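Local coordinates for protein 3,4-dihydroxybenzoate decarboxylase (Enterobacter cloacae, PDB 5NY5) that probably catalyses the reversible decarboxylation of 3,4-dihydroxybenzoate to catechol as a UbiD-family enzyme that depends on prenylated flavin and a metal ion, at residues E34-G46 and R50-S62. Numbering follows the deposited sequence.
Sequences ELAGVYRHIGAGG and RPTRTGPAMMFNS
Leu35 lays its CD1 methyl over the centre of one face of the Phe60 ring, while CG1 of Val38 meets the edge of the same ring, 4.1 Å from CZ. One helical turn further on, the selenomethionine Met58 runs out extended from the strand between Tyr39 and Ile42. Its SE lies 3.6 Å from Ile42 CD1, the two side chains crossing at about a right angle, and stands obliquely to the Tyr39 ring in a Met-aromatic contact. With CG anti to the backbone N (chi1 -165°), Tyr39 reaches past Met58 CB and gives its hydroxyl to Pro56 O, at 2.9 Å from OH; the carbonyl lies at the ring edge, and OH sits tilted from the carbonyl plane. These contacts pack helix 34-42 against strand 57-60, roughly antiparallel to it with axes 10.0 Å apart, within the beta-alpha-beta unit that begins at strand 22-25 in the UbiD N-terminal domain. Ile23 and Thr25 of that first strand also touch Met58.

At the C-terminal end of the helix and in the loop after it, polar groups meet residues 50-53. Thr52 OG1, turned anti to its own N (chi1 -180°), serves two partners at once: it donates to Arg40 O at 3.0 Å, in the carbonyl plane, and accepts from Gly45 N at 2.8 Å. Pro51, which follows a cis peptide bond, places CD over one face of the Arg40 guanidinium and CG 3.7 Å from His41 ND1; Arg40 NE is hydrogen-bonded to Lys49 O. Arg53 spreads one guanidinium face over His41 O. Arg50 sends NH1 to Gly46 O at 2.9 Å, while its NE forms a salt bridge with Asp409 of a second subunit.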
loop_
_atom_site.group_PDB
_atom_site.type_symbol
_atom_site.label_atom_id
_atom_site.label_comp_id
_atom_site.label_asym_id
_atom_site.label_seq_id
_atom_site.Cartn_x
_atom_site.Cartn_y
_atom_site.Cartn_z
ATOM N N GLU A 34 -0.150 49.238 -6.998
ATOM C CA GLU A 34 -1.490 49.524 -7.507
ATOM C C GLU A 34 -1.666 49.021 -8.933
ATOM O O GLU A 34 -2.720 48.477 -9.281
ATOM C CB GLU A 34 -1.775 51.023 -7.431
ATOM C CG GLU A 34 -2.960 51.465 -8.276
ATOM C CD GLU A 34 -3.461 52.850 -7.918
ATOM O OE1 GLU A 34 -4.269 52.965 -6.973
ATOM O OE2 GLU A 34 -3.049 53.823 -8.578
ATOM N N LEU A 35 -0.637 49.180 -9.766
ATOM C CA LEU A 35 -0.722 48.742 -11.154
ATOM C C LEU A 35 -1.058 47.258 -11.248
ATOM O O LEU A 35 -2.014 46.867 -11.929
ATOM C CB LEU A 35 0.593 49.054 -11.870
ATOM C CG LEU A 35 0.650 48.813 -13.376
ATOM C CD1 LEU A 35 -0.667 49.179 -13.977
ATOM C CD2 LEU A 35 1.747 49.646 -14.012
ATOM N N ALA A 36 -0.284 46.414 -10.562
ATOM C CA ALA A 36 -0.546 44.979 -10.608
ATOM C C ALA A 36 -1.873 44.639 -9.944
ATOM O O ALA A 36 -2.598 43.753 -10.411
ATOM C CB ALA A 36 0.594 44.214 -9.941
ATOM N N GLY A 37 -2.206 45.334 -8.855
ATOM C CA GLY A 37 -3.464 45.071 -8.177
ATOM C C GLY A 37 -4.666 45.281 -9.077
ATOM O O GLY A 37 -5.668 44.571 -8.968
ATOM N N VAL A 38 -4.580 46.258 -9.980
ATOM C CA VAL A 38 -5.670 46.500 -10.921
ATOM C C VAL A 38 -5.777 45.357 -11.919
ATOM O O VAL A 38 -6.852 44.780 -12.115
ATOM C CB VAL A 38 -5.476 47.849 -11.633
ATOM C CG1 VAL A 38 -6.468 47.997 -12.771
ATOM C CG2 VAL A 38 -5.624 48.988 -10.647
ATOM N N TYR A 39 -4.663 45.011 -12.568
ATOM C CA TYR A 39 -4.713 43.982 -13.598
ATOM C C TYR A 39 -4.967 42.594 -13.027
ATOM O O TYR A 39 -5.324 41.685 -13.784
ATOM C CB TYR A 39 -3.421 43.976 -14.415
ATOM C CG TYR A 39 -3.551 43.200 -15.702
ATOM C CD1 TYR A 39 -4.567 43.491 -16.602
ATOM C CD2 TYR A 39 -2.669 42.180 -16.019
ATOM C CE1 TYR A 39 -4.700 42.789 -17.778
ATOM C CE2 TYR A 39 -2.795 41.473 -17.194
ATOM C CZ TYR A 39 -3.813 41.782 -18.070
ATOM O OH TYR A 39 -3.948 41.080 -19.244
ATOM N N ARG A 40 -4.794 42.408 -11.717
ATOM C CA ARG A 40 -5.154 41.135 -11.103
ATOM C C ARG A 40 -6.627 40.817 -11.320
ATOM O O ARG A 40 -6.994 39.659 -11.548
ATOM C CB ARG A 40 -4.831 41.159 -9.611
ATOM C CG ARG A 40 -5.362 39.962 -8.854
ATOM C CD ARG A 40 -6.196 40.395 -7.674
ATOM N NE ARG A 40 -6.610 39.258 -6.862
ATOM C CZ ARG A 40 -6.925 39.342 -5.576
ATOM N NH1 ARG A 40 -7.289 38.258 -4.907
ATOM N NH2 ARG A 40 -6.866 40.512 -4.956
ATOM N N HIS A 41 -7.487 41.836 -11.260
ATOM C CA HIS A 41 -8.912 41.646 -11.485
ATOM C C HIS A 41 -9.270 41.538 -12.958
ATOM O O HIS A 41 -10.318 40.975 -13.284
ATOM C CB HIS A 41 -9.710 42.802 -10.876
ATOM C CG HIS A 41 -9.582 42.915 -9.389
ATOM N ND1 HIS A 41 -10.323 42.146 -8.518
ATOM C CD2 HIS A 41 -8.809 43.716 -8.619
ATOM C CE1 HIS A 41 -10.006 42.463 -7.275
ATOM N NE2 HIS A 41 -9.090 43.413 -7.309
ATOM N N ILE A 42 -8.433 42.054 -13.850
ATOM C CA ILE A 42 -8.801 42.236 -15.249
ATOM C C ILE A 42 -8.241 41.133 -16.140
ATOM O O ILE A 42 -8.959 40.583 -16.976
ATOM C CB ILE A 42 -8.365 43.638 -15.730
ATOM C CG1 ILE A 42 -9.271 44.700 -15.095
ATOM C CG2 ILE A 42 -8.401 43.726 -17.247
ATOM C CD1 ILE A 42 -8.822 46.116 -15.313
ATOM N N GLY A 43 -6.967 40.782 -15.986
ATOM C CA GLY A 43 -6.395 39.820 -16.911
ATOM C C GLY A 43 -5.185 39.026 -16.458
ATOM O O GLY A 43 -4.564 38.338 -17.275
ATOM N N ALA A 44 -4.837 39.096 -15.172
ATOM C CA ALA A 44 -3.677 38.358 -14.679
ATOM C C ALA A 44 -3.842 36.858 -14.903
ATOM O O ALA A 44 -2.992 36.211 -15.524
ATOM C CB ALA A 44 -3.451 38.663 -13.200
ATOM N N GLY A 45 -4.938 36.290 -14.408
ATOM C CA GLY A 45 -5.234 34.888 -14.619
ATOM C C GLY A 45 -4.204 33.966 -13.982
ATOM O O GLY A 45 -3.488 34.324 -13.046
ATOM N N GLY A 46 -4.146 32.748 -14.515
ATOM C CA GLY A 46 -3.162 31.789 -14.046
ATOM C C GLY A 46 -3.371 31.425 -12.591
ATOM O O GLY A 46 -4.502 31.273 -12.116
ATOM N N ARG A 50 -7.705 34.359 -6.477
ATOM C CA ARG A 50 -9.000 34.867 -6.908
ATOM C C ARG A 50 -9.427 36.062 -6.053
ATOM O O ARG A 50 -9.057 36.147 -4.883
ATOM C CB ARG A 50 -10.049 33.753 -6.847
ATOM C CG ARG A 50 -10.145 32.900 -8.111
ATOM C CD ARG A 50 -8.792 32.353 -8.543
ATOM N NE ARG A 50 -8.885 31.491 -9.716
ATOM C CZ ARG A 50 -7.840 31.092 -10.431
ATOM N NH1 ARG A 50 -6.619 31.485 -10.100
ATOM N NH2 ARG A 50 -8.014 30.303 -11.481
ATOM N N PRO A 51 -10.207 36.993 -6.631
ATOM C CA PRO A 51 -10.743 36.979 -7.996
ATOM C C PRO A 51 -9.731 37.367 -9.068
ATOM O O PRO A 51 -8.954 38.302 -8.897
ATOM C CB PRO A 51 -11.870 38.009 -7.931
ATOM C CG PRO A 51 -11.403 38.981 -6.922
ATOM C CD PRO A 51 -10.664 38.178 -5.884
ATOM N N THR A 52 -9.757 36.632 -10.173
ATOM C CA THR A 52 -8.910 36.910 -11.321
ATOM C C THR A 52 -9.520 36.207 -12.521
ATOM O O THR A 52 -10.459 35.420 -12.391
ATOM C CB THR A 52 -7.468 36.451 -11.092
ATOM O OG1 THR A 52 -6.685 36.754 -12.249
ATOM C CG2 THR A 52 -7.415 34.948 -10.837
ATOM N N ARG A 53 -8.970 36.497 -13.694
ATOM C CA ARG A 53 -9.453 35.920 -14.940
ATOM C C ARG A 53 -8.492 36.322 -16.047
ATOM O O ARG A 53 -7.620 37.172 -15.859
ATOM C CB ARG A 53 -10.874 36.385 -15.277
ATOM C CG ARG A 53 -11.030 37.895 -15.387
ATOM C CD ARG A 53 -12.382 38.260 -15.980
ATOM N NE ARG A 53 -12.620 39.701 -15.985
ATOM C CZ ARG A 53 -13.367 40.338 -15.087
ATOM N NH1 ARG A 53 -13.957 39.664 -14.110
ATOM N NH2 ARG A 53 -13.530 41.653 -15.171
ATOM N N THR A 54 -8.662 35.693 -17.202
ATOM C CA THR A 54 -8.008 36.141 -18.417
ATOM C C THR A 54 -8.910 37.137 -19.127
ATOM O O THR A 54 -10.138 37.031 -19.086
ATOM C CB THR A 54 -7.694 34.972 -19.350
ATOM O OG1 THR A 54 -8.899 34.257 -19.646
ATOM C CG2 THR A 54 -6.688 34.031 -18.708
ATOM N N GLY A 55 -8.288 38.117 -19.770
ATOM C CA GLY A 55 -9.023 39.136 -20.473
ATOM C C GLY A 55 -8.176 39.846 -21.503
ATOM O O GLY A 55 -7.329 39.249 -22.172
ATOM N N PRO A 56 -8.393 41.144 -21.655
ATOM C CA PRO A 56 -7.607 41.907 -22.620
ATOM C C PRO A 56 -6.222 42.208 -22.083
ATOM O O PRO A 56 -5.998 42.295 -20.873
ATOM C CB PRO A 56 -8.422 43.194 -22.788
ATOM C CG PRO A 56 -9.037 43.384 -21.449
ATOM C CD PRO A 56 -9.350 41.997 -20.931
ATOM N N ALA A 57 -5.279 42.349 -23.004
ATOM C CA ALA A 57 -4.037 43.007 -22.650
ATOM C C ALA A 57 -4.332 44.472 -22.361
ATOM O O ALA A 57 -5.293 45.044 -22.878
ATOM C CB ALA A 57 -3.012 42.864 -23.769
HETATM N N MSE A 58 -3.514 45.079 -21.514
HETATM C CA MSE A 58 -3.860 46.398 -21.013
HETATM C C MSE A 58 -2.724 47.403 -21.095
HETATM O O MSE A 58 -1.592 47.114 -20.718
HETATM C CB MSE A 58 -4.345 46.290 -19.572
HETATM C CG MSE A 58 -5.057 47.519 -19.061
HETATM SE SE MSE A 58 -6.096 47.102 -17.475
HETATM C CE MSE A 58 -6.868 48.860 -17.148
HETATM N N MSE A 59 -3.050 48.591 -21.591
HETATM C CA MSE A 59 -2.106 49.693 -21.662
HETATM C C MSE A 59 -2.491 50.782 -20.673
HETATM O O MSE A 59 -3.592 51.322 -20.730
HETATM C CB MSE A 59 -2.052 50.269 -23.077
HETATM C CG MSE A 59 -1.099 51.439 -23.231
HETATM SE SE MSE A 59 0.758 50.877 -23.389
HETATM C CE MSE A 59 0.639 50.040 -25.141
ATOM N N PHE A 60 -1.582 51.102 -19.763
ATOM C CA PHE A 60 -1.792 52.165 -18.786
ATOM C C PHE A 60 -1.064 53.404 -19.296
ATOM O O PHE A 60 0.158 53.510 -19.179
ATOM C CB PHE A 60 -1.298 51.739 -17.408
ATOM C CG PHE A 60 -2.112 50.637 -16.789
ATOM C CD1 PHE A 60 -3.077 50.922 -15.837
ATOM C CD2 PHE A 60 -1.920 49.316 -17.166
ATOM C CE1 PHE A 60 -3.828 49.911 -15.265
ATOM C CE2 PHE A 60 -2.670 48.300 -16.598
ATOM C CZ PHE A 60 -3.624 48.600 -15.645
ATOM N N ASN A 61 -1.825 54.340 -19.869
ATOM C CA ASN A 61 -1.251 55.531 -20.484
ATOM C C ASN A 61 -0.892 56.611 -19.473
ATOM O O ASN A 61 -0.089 57.494 -19.791
ATOM C CB ASN A 61 -2.219 56.110 -21.519
ATOM C CG ASN A 61 -2.269 55.293 -22.792
ATOM O OD1 ASN A 61 -1.258 54.748 -23.234
ATOM N ND2 ASN A 61 -3.449 55.206 -23.395
ATOM N N SER A 62 -1.467 56.570 -18.275
ATOM C CA SER A 62 -1.230 57.577 -17.248
ATOM C C SER A 62 -0.550 56.909 -16.061
ATOM O O SER A 62 -1.197 56.194 -15.288
ATOM C CB SER A 62 -2.536 58.248 -16.829
ATOM O OG SER A 62 -2.320 59.161 -15.770
#